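Local coordinates for protein thermophilic dibenzothiophene desulfurization enzyme C (Paenibacillus sp. A11-2, PDB 5XDC) that probably oxidises dibenzothiophene to its sulfoxide and then its sulfone, using reduced FMN and molecular oxygen, as a tetrameric flavin monooxygenase, at residues 30-35 with 82-87; 205-210 with 383-388; 261-266 with 350-355. All blocks are in the same frame, centred on the assembly; numbering follows the deposited sequence.

Interaction 1: residues 30-35 with 82-87; sequences VTVRER and SADASL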
loop_
_atom_site.group_PDB
_atom_site.type_symbol
_atom_site.label_atom_id
_atom_site.label_comp_id
_atom_site.label_asym_id
_atom_site.label_seq_id
_atom_site.Cartn_x
_atom_site.Cartn_y
_atom_site.Cartn_z
ATOM N N VAL B 30 -7.145 16.203 29.105
ATOM C CA VAL B 30 -7.920 17.431 29.285
ATOM C C VAL B 30 -7.144 18.641 28.783
ATOM O O VAL B 30 -7.727 19.587 28.242
ATOM C CB VAL B 30 -8.315 17.601 30.765
ATOM C CG1 VAL B 30 -9.063 18.914 30.971
ATOM C CG2 VAL B 30 -9.152 16.421 31.239
ATOM N N THR B 31 -5.825 18.650 28.980
ATOM C CA THR B 31 -5.023 19.839 28.756
ATOM C C THR B 31 -3.996 19.709 27.639
ATOM O O THR B 31 -3.305 20.694 27.351
ATOM C CB THR B 31 -4.272 20.216 30.037
ATOM O OG1 THR B 31 -3.504 19.085 30.475
ATOM C CG2 THR B 31 -5.249 20.656 31.123
ATOM N N VAL B 32 -3.860 18.538 27.009
ATOM C CA VAL B 32 -2.741 18.327 26.090
ATOM C C VAL B 32 -2.820 19.277 24.894
ATOM O O VAL B 32 -1.795 19.770 24.410
ATOM C CB VAL B 32 -2.683 16.850 25.646
ATOM C CG1 VAL B 32 -3.984 16.409 24.963
ATOM C CG2 VAL B 32 -1.470 16.609 24.740
ATOM N N ARG B 33 -4.024 19.536 24.386
ATOM C CA ARG B 33 -4.147 20.374 23.194
ATOM C C ARG B 33 -3.540 21.753 23.434
ATOM O O ARG B 33 -2.743 22.243 22.627
ATOM C CB ARG B 33 -5.623 20.471 22.786
ATOM C CG ARG B 33 -5.917 21.276 21.518
ATOM C CD ARG B 33 -7.238 20.809 20.857
ATOM N NE ARG B 33 -8.324 20.642 21.824
ATOM C CZ ARG B 33 -9.422 19.907 21.636
ATOM N NH1 ARG B 33 -9.619 19.235 20.506
ATOM N NH2 ARG B 33 -10.335 19.840 22.598
ATOM N N GLU B 34 -3.877 22.384 24.561
ATOM C CA GLU B 34 -3.321 23.702 24.861
ATOM C C GLU B 34 -1.851 23.613 25.275
ATOM O O GLU B 34 -1.033 24.458 24.886
ATOM C CB GLU B 34 -4.153 24.376 25.959
ATOM N N ARG B 35 -1.488 22.593 26.057
ATOM C CA ARG B 35 -0.112 22.495 26.533
ATOM C C ARG B 35 0.875 22.263 25.398
ATOM O O ARG B 35 1.959 22.856 25.377
ATOM C CB ARG B 35 0.021 21.383 27.568
ATOM C CG ARG B 35 -0.497 21.767 28.939
ATOM C CD ARG B 35 -0.148 20.703 29.964
ATOM N NE ARG B 35 -0.880 19.452 29.728
ATOM C CZ ARG B 35 -0.383 18.362 29.148
ATOM N NH1 ARG B 35 0.870 18.308 28.739
ATOM N NH2 ARG B 35 -1.149 17.287 29.012
ATOM N N SER B 82 -1.045 7.492 24.533
ATOM C CA SER B 82 -2.302 7.662 23.815
ATOM C C SER B 82 -3.001 8.955 24.197
ATOM O O SER B 82 -3.788 9.474 23.401
ATOM C CB SER B 82 -3.228 6.466 24.073
ATOM O OG SER B 82 -3.828 6.518 25.360
ATOM N N ALA B 83 -2.734 9.474 25.395
ATOM C CA ALA B 83 -3.292 10.731 25.878
ATOM C C ALA B 83 -2.410 11.922 25.546
ATOM O O ALA B 83 -2.915 12.983 25.161
ATOM C CB ALA B 83 -3.484 10.670 27.398
ATOM N N ASP B 84 -1.100 11.763 25.713
ATOM C CA ASP B 84 -0.149 12.856 25.538
ATOM C C ASP B 84 1.164 12.206 25.129
ATOM O O ASP B 84 1.813 11.555 25.954
ATOM C CB ASP B 84 -0.007 13.667 26.826
ATOM C CG ASP B 84 0.941 14.841 26.685
ATOM O OD1 ASP B 84 1.990 14.689 26.028
ATOM O OD2 ASP B 84 0.634 15.911 27.264
ATOM N N ALA B 85 1.534 12.345 23.854
ATOM C CA ALA B 85 2.698 11.629 23.351
ATOM C C ALA B 85 3.988 12.119 23.985
ATOM O O ALA B 85 4.925 11.336 24.135
ATOM C CB ALA B 85 2.777 11.747 21.824
ATOM N N SER B 86 4.074 13.411 24.329
ATOM C CA SER B 86 5.280 13.914 24.979
ATOM C C SER B 86 5.433 13.321 26.366
ATOM O O SER B 86 6.537 12.923 26.765
ATOM C CB SER B 86 5.233 15.436 25.073
ATOM O OG SER B 86 5.409 16.054 23.801
ATOM N N LEU B 87 4.342 13.267 27.123
ATOM C CA LEU B 87 4.417 12.674 28.451
ATOM C C LEU B 87 4.668 11.170 28.368
ATOM O O LEU B 87 5.435 10.629 29.165
ATOM C CB LEU B 87 3.153 12.984 29.242
ATOM C CG LEU B 87 3.073 14.431 29.746
ATOM C CD1 LEU B 87 1.683 14.777 30.259
ATOM C CD2 LEU B 87 4.113 14.661 30.838
#

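Interaction 2: residues 205-210 with 383-388; sequences LGMRQT and RTHTLH. With IND (indole), chain J.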
loop_
_atom_site.group_PDB
_atom_site.type_symbol
_atom_site.label_atom_id
_atom_site.label_comp_id
_atom_site.label_asym_id
_atom_site.label_seq_id
_atom_site.Cartn_x
_atom_site.Cartn_y
_atom_site.Cartn_z
ATOM N N LEU B 205 8.212 19.919 15.461
ATOM C CA LEU B 205 6.928 19.624 14.824
ATOM C C LEU B 205 5.982 18.936 15.800
ATOM O O LEU B 205 4.848 19.383 16.009
ATOM C CB LEU B 205 7.149 18.742 13.598
ATOM C CG LEU B 205 5.875 18.293 12.869
ATOM C CD1 LEU B 205 5.095 19.475 12.324
ATOM C CD2 LEU B 205 6.229 17.310 11.770
ATOM N N GLY B 206 6.433 17.808 16.361
ATOM C CA GLY B 206 5.706 17.077 17.370
ATOM C C GLY B 206 6.640 16.700 18.507
ATOM O O GLY B 206 7.807 17.084 18.527
ATOM N N MET B 207 6.101 15.928 19.447
ATOM C CA MET B 207 6.816 15.661 20.699
ATOM C C MET B 207 7.292 16.971 21.332
ATOM O O MET B 207 8.409 17.085 21.836
ATOM C CB MET B 207 7.988 14.706 20.472
ATOM C CG MET B 207 7.560 13.290 20.049
ATOM S SD MET B 207 6.532 12.533 21.345
ATOM C CE MET B 207 6.505 10.824 20.792
ATOM N N ARG B 208 6.404 17.958 21.342
ATOM C CA ARG B 208 6.802 19.335 21.605
ATOM C C ARG B 208 7.127 19.604 23.071
ATOM O O ARG B 208 7.763 20.629 23.360
ATOM C CB ARG B 208 5.698 20.287 21.145
ATOM C CG ARG B 208 5.644 20.439 19.624
ATOM C CD ARG B 208 4.636 21.482 19.180
ATOM N NE ARG B 208 4.780 22.752 19.883
ATOM C CZ ARG B 208 5.725 23.654 19.645
ATOM N NH1 ARG B 208 6.652 23.447 18.723
ATOM N NH2 ARG B 208 5.741 24.776 20.343
ATOM N N GLN B 209 6.701 18.742 24.001
ATOM C CA GLN B 209 6.974 18.931 25.424
ATOM C C GLN B 209 7.951 17.896 25.987
ATOM O O GLN B 209 7.950 17.632 27.191
ATOM C CB GLN B 209 5.667 18.931 26.224
ATOM C CG GLN B 209 4.819 20.176 25.958
ATOM C CD GLN B 209 3.834 20.469 27.071
ATOM O OE1 GLN B 209 2.913 19.684 27.338
ATOM N NE2 GLN B 209 4.033 21.599 27.748
ATOM N N THR B 210 8.824 17.348 25.144
ATOM C CA THR B 210 9.803 16.366 25.594
ATOM C C THR B 210 11.143 16.990 25.961
ATOM O O THR B 210 12.053 16.258 26.364
ATOM C CB THR B 210 10.030 15.284 24.530
ATOM O OG1 THR B 210 10.569 15.858 23.330
ATOM C CG2 THR B 210 8.716 14.539 24.238
ATOM N N ARG B 383 5.016 11.358 13.438
ATOM C CA ARG B 383 5.930 11.635 12.331
ATOM C C ARG B 383 7.289 12.093 12.848
ATOM O O ARG B 383 8.329 11.771 12.259
ATOM C CB ARG B 383 5.328 12.692 11.393
ATOM C CG ARG B 383 6.196 13.103 10.202
ATOM C CD ARG B 383 6.376 11.991 9.190
ATOM N NE ARG B 383 7.221 10.918 9.705
ATOM C CZ ARG B 383 7.483 9.791 9.060
ATOM N NH1 ARG B 383 7.018 9.591 7.836
ATOM N NH2 ARG B 383 8.218 8.845 9.642
ATOM N N THR B 384 7.299 12.845 13.954
ATOM C CA THR B 384 8.554 13.291 14.555
ATOM C C THR B 384 9.345 12.118 15.129
ATOM O O THR B 384 10.499 11.886 14.752
ATOM C CB THR B 384 8.263 14.342 15.636
ATOM O OG1 THR B 384 7.642 15.496 15.049
ATOM C CG2 THR B 384 9.538 14.809 16.333
ATOM N N HIS B 385 8.756 11.365 16.059
ATOM C CA HIS B 385 9.600 10.423 16.772
ATOM C C HIS B 385 9.941 9.181 15.958
ATOM O O HIS B 385 10.996 8.581 16.195
ATOM C CB HIS B 385 8.987 9.992 18.095
ATOM C CG HIS B 385 10.005 9.353 18.972
ATOM N ND1 HIS B 385 10.168 7.988 19.026
ATOM C CD2 HIS B 385 11.019 9.886 19.699
ATOM C CE1 HIS B 385 11.192 7.703 19.813
ATOM N NE2 HIS B 385 11.729 8.835 20.232
ATOM N N THR B 386 9.092 8.764 15.009
ATOM C CA THR B 386 9.417 7.591 14.205
ATOM C C THR B 386 10.720 7.765 13.427
ATOM O O THR B 386 11.271 6.774 12.932
ATOM C CB THR B 386 8.287 7.258 13.208
ATOM O OG1 THR B 386 7.933 8.427 12.455
ATOM C CG2 THR B 386 7.060 6.686 13.894
ATOM N N LEU B 387 11.217 9.003 13.298
ATOM C CA LEU B 387 12.470 9.301 12.626
ATOM C C LEU B 387 13.683 9.125 13.527
ATOM O O LEU B 387 14.813 9.323 13.061
ATOM C CB LEU B 387 12.443 10.736 12.100
ATOM C CG LEU B 387 11.280 11.042 11.156
ATOM C CD1 LEU B 387 11.189 12.530 10.884
ATOM C CD2 LEU B 387 11.434 10.281 9.854
ATOM N N HIS B 388 13.475 8.759 14.796
ATOM C CA HIS B 388 14.587 8.591 15.730
ATOM C C HIS B 388 15.735 7.817 15.097
ATOM O O HIS B 388 16.905 8.213 15.193
ATOM C CB HIS B 388 14.077 7.887 16.991
ATOM C CG HIS B 388 15.149 7.563 17.978
ATOM N ND1 HIS B 388 15.927 6.428 17.884
ATOM C CD2 HIS B 388 15.562 8.219 19.087
ATOM C CE1 HIS B 388 16.778 6.402 18.897
ATOM N NE2 HIS B 388 16.570 7.472 19.645
HETATM N N1 IND J . 11.708 13.707 19.522
HETATM C C2 IND J . 12.068 13.765 20.801
HETATM C C3 IND J . 13.205 13.180 20.796
HETATM C C4 IND J . 14.835 12.041 19.289
HETATM C C5 IND J . 14.995 11.691 17.945
HETATM C C6 IND J . 14.005 12.017 16.996
HETATM C C7 IND J . 12.854 12.692 17.393
HETATM C C8 IND J . 12.688 13.045 18.718
HETATM C C9 IND J . 13.700 12.704 19.682
#

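Interaction 3: residues 261-266 with 350-355; sequences GIARGA and RLVIEL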
loop_
_atom_site.group_PDB
_atom_site.type_symbol
_atom_site.label_atom_id
_atom_site.label_comp_id
_atom_site.label_asym_id
_atom_site.label_seq_id
_atom_site.Cartn_x
_atom_site.Cartn_y
_atom_site.Cartn_z
ATOM N N GLY B 261 0.595 3.475 21.178
ATOM C CA GLY B 261 -0.261 4.337 21.972
ATOM C C GLY B 261 -0.808 5.514 21.183
ATOM O O GLY B 261 -1.999 5.837 21.268
ATOM N N ILE B 262 0.047 6.168 20.402
ATOM C CA ILE B 262 -0.418 7.271 19.559
ATOM C C ILE B 262 -1.481 6.771 18.592
ATOM O O ILE B 262 -2.518 7.414 18.401
ATOM C CB ILE B 262 0.762 7.920 18.813
ATOM C CG1 ILE B 262 1.698 8.626 19.792
ATOM C CG2 ILE B 262 0.252 8.895 17.755
ATOM C CD1 ILE B 262 3.016 9.016 19.185
ATOM N N ALA B 263 -1.248 5.597 17.995
ATOM C CA ALA B 263 -2.195 5.021 17.045
ATOM C C ALA B 263 -3.551 4.776 17.693
ATOM O O ALA B 263 -4.595 5.077 17.103
ATOM C CB ALA B 263 -1.640 3.721 16.470
ATOM N N ARG B 264 -3.558 4.194 18.893
ATOM C CA ARG B 264 -4.818 3.932 19.581
ATOM C C ARG B 264 -5.513 5.235 19.957
ATOM O O ARG B 264 -6.721 5.381 19.755
ATOM C CB ARG B 264 -4.586 3.060 20.815
ATOM C CG ARG B 264 -5.862 2.833 21.629
ATOM C CD ARG B 264 -5.756 1.626 22.569
ATOM N NE ARG B 264 -5.828 0.347 21.849
ATOM C CZ ARG B 264 -6.956 -0.251 21.466
ATOM N NH1 ARG B 264 -8.137 0.308 21.717
ATOM N NH2 ARG B 264 -6.902 -1.419 20.819
ATOM N N GLY B 265 -4.760 6.210 20.465
ATOM C CA GLY B 265 -5.371 7.485 20.806
ATOM C C GLY B 265 -5.966 8.185 19.599
ATOM O O GLY B 265 -7.060 8.754 19.672
ATOM N N ALA B 266 -5.247 8.160 18.478
ATOM C CA ALA B 266 -5.740 8.766 17.248
ATOM C C ALA B 266 -7.022 8.086 16.779
ATOM O O ALA B 266 -7.986 8.747 16.379
ATOM C CB ALA B 266 -4.663 8.678 16.173
ATOM N N ARG B 350 4.747 1.852 10.483
ATOM C CA ARG B 350 3.904 1.975 9.296
ATOM C C ARG B 350 2.467 2.251 9.688
ATOM O O ARG B 350 1.796 3.103 9.082
ATOM C CB ARG B 350 3.981 0.702 8.450
ATOM C CG ARG B 350 5.378 0.363 7.931
ATOM C CD ARG B 350 5.994 1.523 7.173
ATOM N NE ARG B 350 7.157 1.129 6.380
ATOM C CZ ARG B 350 8.083 1.981 5.953
ATOM N NH1 ARG B 350 7.985 3.270 6.254
ATOM N NH2 ARG B 350 9.105 1.547 5.222
ATOM N N LEU B 351 1.984 1.566 10.727
ATOM C CA LEU B 351 0.593 1.719 11.135
ATOM C C LEU B 351 0.309 3.144 11.594
ATOM O O LEU B 351 -0.644 3.780 11.130
ATOM C CB LEU B 351 0.253 0.719 12.251
ATOM C CG LEU B 351 -1.142 0.920 12.835
ATOM C CD1 LEU B 351 -2.190 0.764 11.748
ATOM C CD2 LEU B 351 -1.380 -0.050 13.996
ATOM N N VAL B 352 1.122 3.669 12.510
ATOM C CA VAL B 352 0.780 4.961 13.095
ATOM C C VAL B 352 0.913 6.068 12.058
ATOM O O VAL B 352 0.116 7.009 12.047
ATOM C CB VAL B 352 1.614 5.247 14.362
ATOM C CG1 VAL B 352 3.072 5.544 14.053
ATOM C CG2 VAL B 352 0.987 6.411 15.130
ATOM N N ILE B 353 1.896 5.968 11.158
ATOM C CA ILE B 353 2.090 7.024 10.167
ATOM C C ILE B 353 0.938 7.029 9.156
ATOM O O ILE B 353 0.452 8.097 8.764
ATOM C CB ILE B 353 3.464 6.870 9.483
ATOM C CG1 ILE B 353 4.612 7.142 10.474
ATOM C CG2 ILE B 353 3.601 7.789 8.264
ATOM C CD1 ILE B 353 4.604 8.529 11.111
ATOM N N GLU B 354 0.464 5.846 8.745
ATOM C CA GLU B 354 -0.666 5.766 7.814
ATOM C C GLU B 354 -1.953 6.232 8.478
ATOM O O GLU B 354 -2.700 7.042 7.922
ATOM C CB GLU B 354 -0.838 4.327 7.306
ATOM C CG GLU B 354 0.265 3.860 6.412
ATOM C CD GLU B 354 0.057 2.436 5.904
ATOM O OE1 GLU B 354 -0.958 1.805 6.275
ATOM O OE2 GLU B 354 0.914 1.950 5.131
ATOM N N LEU B 355 -2.221 5.731 9.683
ATOM C CA LEU B 355 -3.490 5.948 10.363
ATOM C C LEU B 355 -3.701 7.417 10.729
ATOM O O LEU B 355 -4.800 7.963 10.549
ATOM C CB LEU B 355 -3.494 5.049 11.598
ATOM C CG LEU B 355 -4.542 5.049 12.681
ATOM C CD1 LEU B 355 -4.375 3.716 13.447
ATOM C CD2 LEU B 355 -4.370 6.242 13.607
#

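Interaction 1: residues 30-35 with 82-87
Within the all-helical N-terminal domain of the acyl-CoA dehydrogenase fold, helix 16-38 meets the break between helices 70-83 and 85-104, and Asp84, the N-cap residue of the second of these, carries the contact. Its CG stands anti to the backbone N (chi1 -178°), which sends the carboxylate toward Arg35 and divides the work between the two oxygens. Asp84 OD1 takes the capping bond from Leu87 N at 3.0 Å, the N-H coming from above the carboxylate plane. OD2 receives both ends of the Arg35 guanidinium: NH1 lies 2.8 Å from Asp84 OD2 and NH2 2.9 Å from that same oxygen, an end-on salt bridge onto a single atom. The two flat groups are nearly coplanar, 12° apart, yet both bonds are well short of straight, since two N-H groups converge on one acceptor. Along the adjoining NE edge, Thr31, one turn back, holds the guanidinium: Arg35 NE points almost straight at Thr31 OG1 over 2.8 Å and in plane. A bend at chi3 (-68°) folds the arginine back over its own helix, so that Val32 CA lies over one guanidinium face, toward its rim. Val32 itself slides alongside Asp84, its CG2 3.4 Å from Asp84 OD2, while CG1 sits 3.6 Å from Ala83 O. Leu87 CD1 approaches Arg35 NH1 obliquely. Gln209 OE1 gives NH1 a further, weak partner. Buried beside valine and leucine methyls, the carboxylate is satisfied by a helix N terminus and an arginine together, both of which would favour its ionised form.

Interaction 2: residues 205-210 with 383-388
Indole N1 lies at the edge of the His385 imidazole, in its plane, while indole C8 is met obliquely, 3.7 Å from His385 CD2; His388 CB lies over one imidazole face, toward the rim. The second histidine, His388, meets the other end of the ligand obliquely, its CD2 3.7 Å from indole C5. Both rings are swung out with CG anti to the backbone N. Tyr259 OH binds His385 ND1 and so helps set the rotation of that ring. Between the histidines and the loop 205-210, the backbone of Thr384 also borders the indole, its O 3.6 Å from indole C7. The Thr384 hydroxyl turns the other way: chi1 of -62° lays OG1 beside its own backbone N, where its main partner is Arg380 O, and Gly206 N adds a weak, bent bond to Thr384 OG1 at 2.9 Å. Leu205 CB rests 3.6 Å from Thr384 OG1, and Thr384 CG2 lies 3.6 Å from Gly206 O. Met207, bent at chi2, crosses obliquely to put its CE 3.8 Å from His385 CB, while its CB faces indole N1. Farther along the loop, Thr210 OG1 donates to Met207 O, adding to the weak backbone bond of the type I turn from Met207 to Thr210; that hydroxyl, also bonded to Ser212 OG, sits 3.6 Å from indole C2. The loop between strands 196-198 and 215-217 and the end of helix 376-385 thus meet as two walls of the indole pocket of this DszC-family enzyme, probably the place where the substrate binds, where middle and C-terminal domains of the acyl-CoA dehydrogenase fold come together and Ser160, an FMN-binding residue, also lines the site.

Interaction 3: residues 261-266 with 350-355
Helices 247-276 and 331-363 run in roughly the same direction here, their short segments crossing at 32° with the axes 9.0 Å apart, and the CA atoms of Ala263 and Val352 are the nearest pair across the segments. The small alanines let the larger side chains of the second helix reach the backbone of the first. Val352 puts CG2 anti to its own N, and this one methyl does most of the touching, reaching Ile262 CG2 at 3.7 Å and Ala263 N at an equal 3.7 Å. The same Val352 methyl also meets Ala263 CB, at 4.0 Å. One turn on, Leu355 extends with CG anti to the backbone N (chi1 173°) and forks over Ala263 O: CD2 packs on Ala266 CB at 3.6 Å, and CD1 reaches Ala263 CB at 4.1 Å. No hydrogen bond links the two segments; methyl groups make the contact, against other methyls and against the backbone of Ala263. In the C-terminal helical domain, Phe302 of helix 293-324 packs on Leu355, whereas helix 376-385 covers another part, bringing Phe378 onto Ile262 and Ala266 and Ala382 onto Val352.

In the fold
From the N terminus, interaction 1 closes first, drawing helix 16-38 onto the junction of helices 70-83 and 85-104 within the N-terminal domain. The chain then passes through the strands of the middle domain, and loop 205-210 opens interaction 2, which closes only at 383-388. Interaction 3 both opens and closes within that long excursion, so it is nested in interaction 2, while interaction 1 precedes both. The three touch in space. Ser86 OG meets Gln209 N, probably in a hydrogen bond; Ala85 packs on Ile262; and Ile353 reaches Arg383 and Thr386. Together they tie the three domains around interaction 2, which lines the indole pocket, and interactions 2 and 3 also border a second subunit.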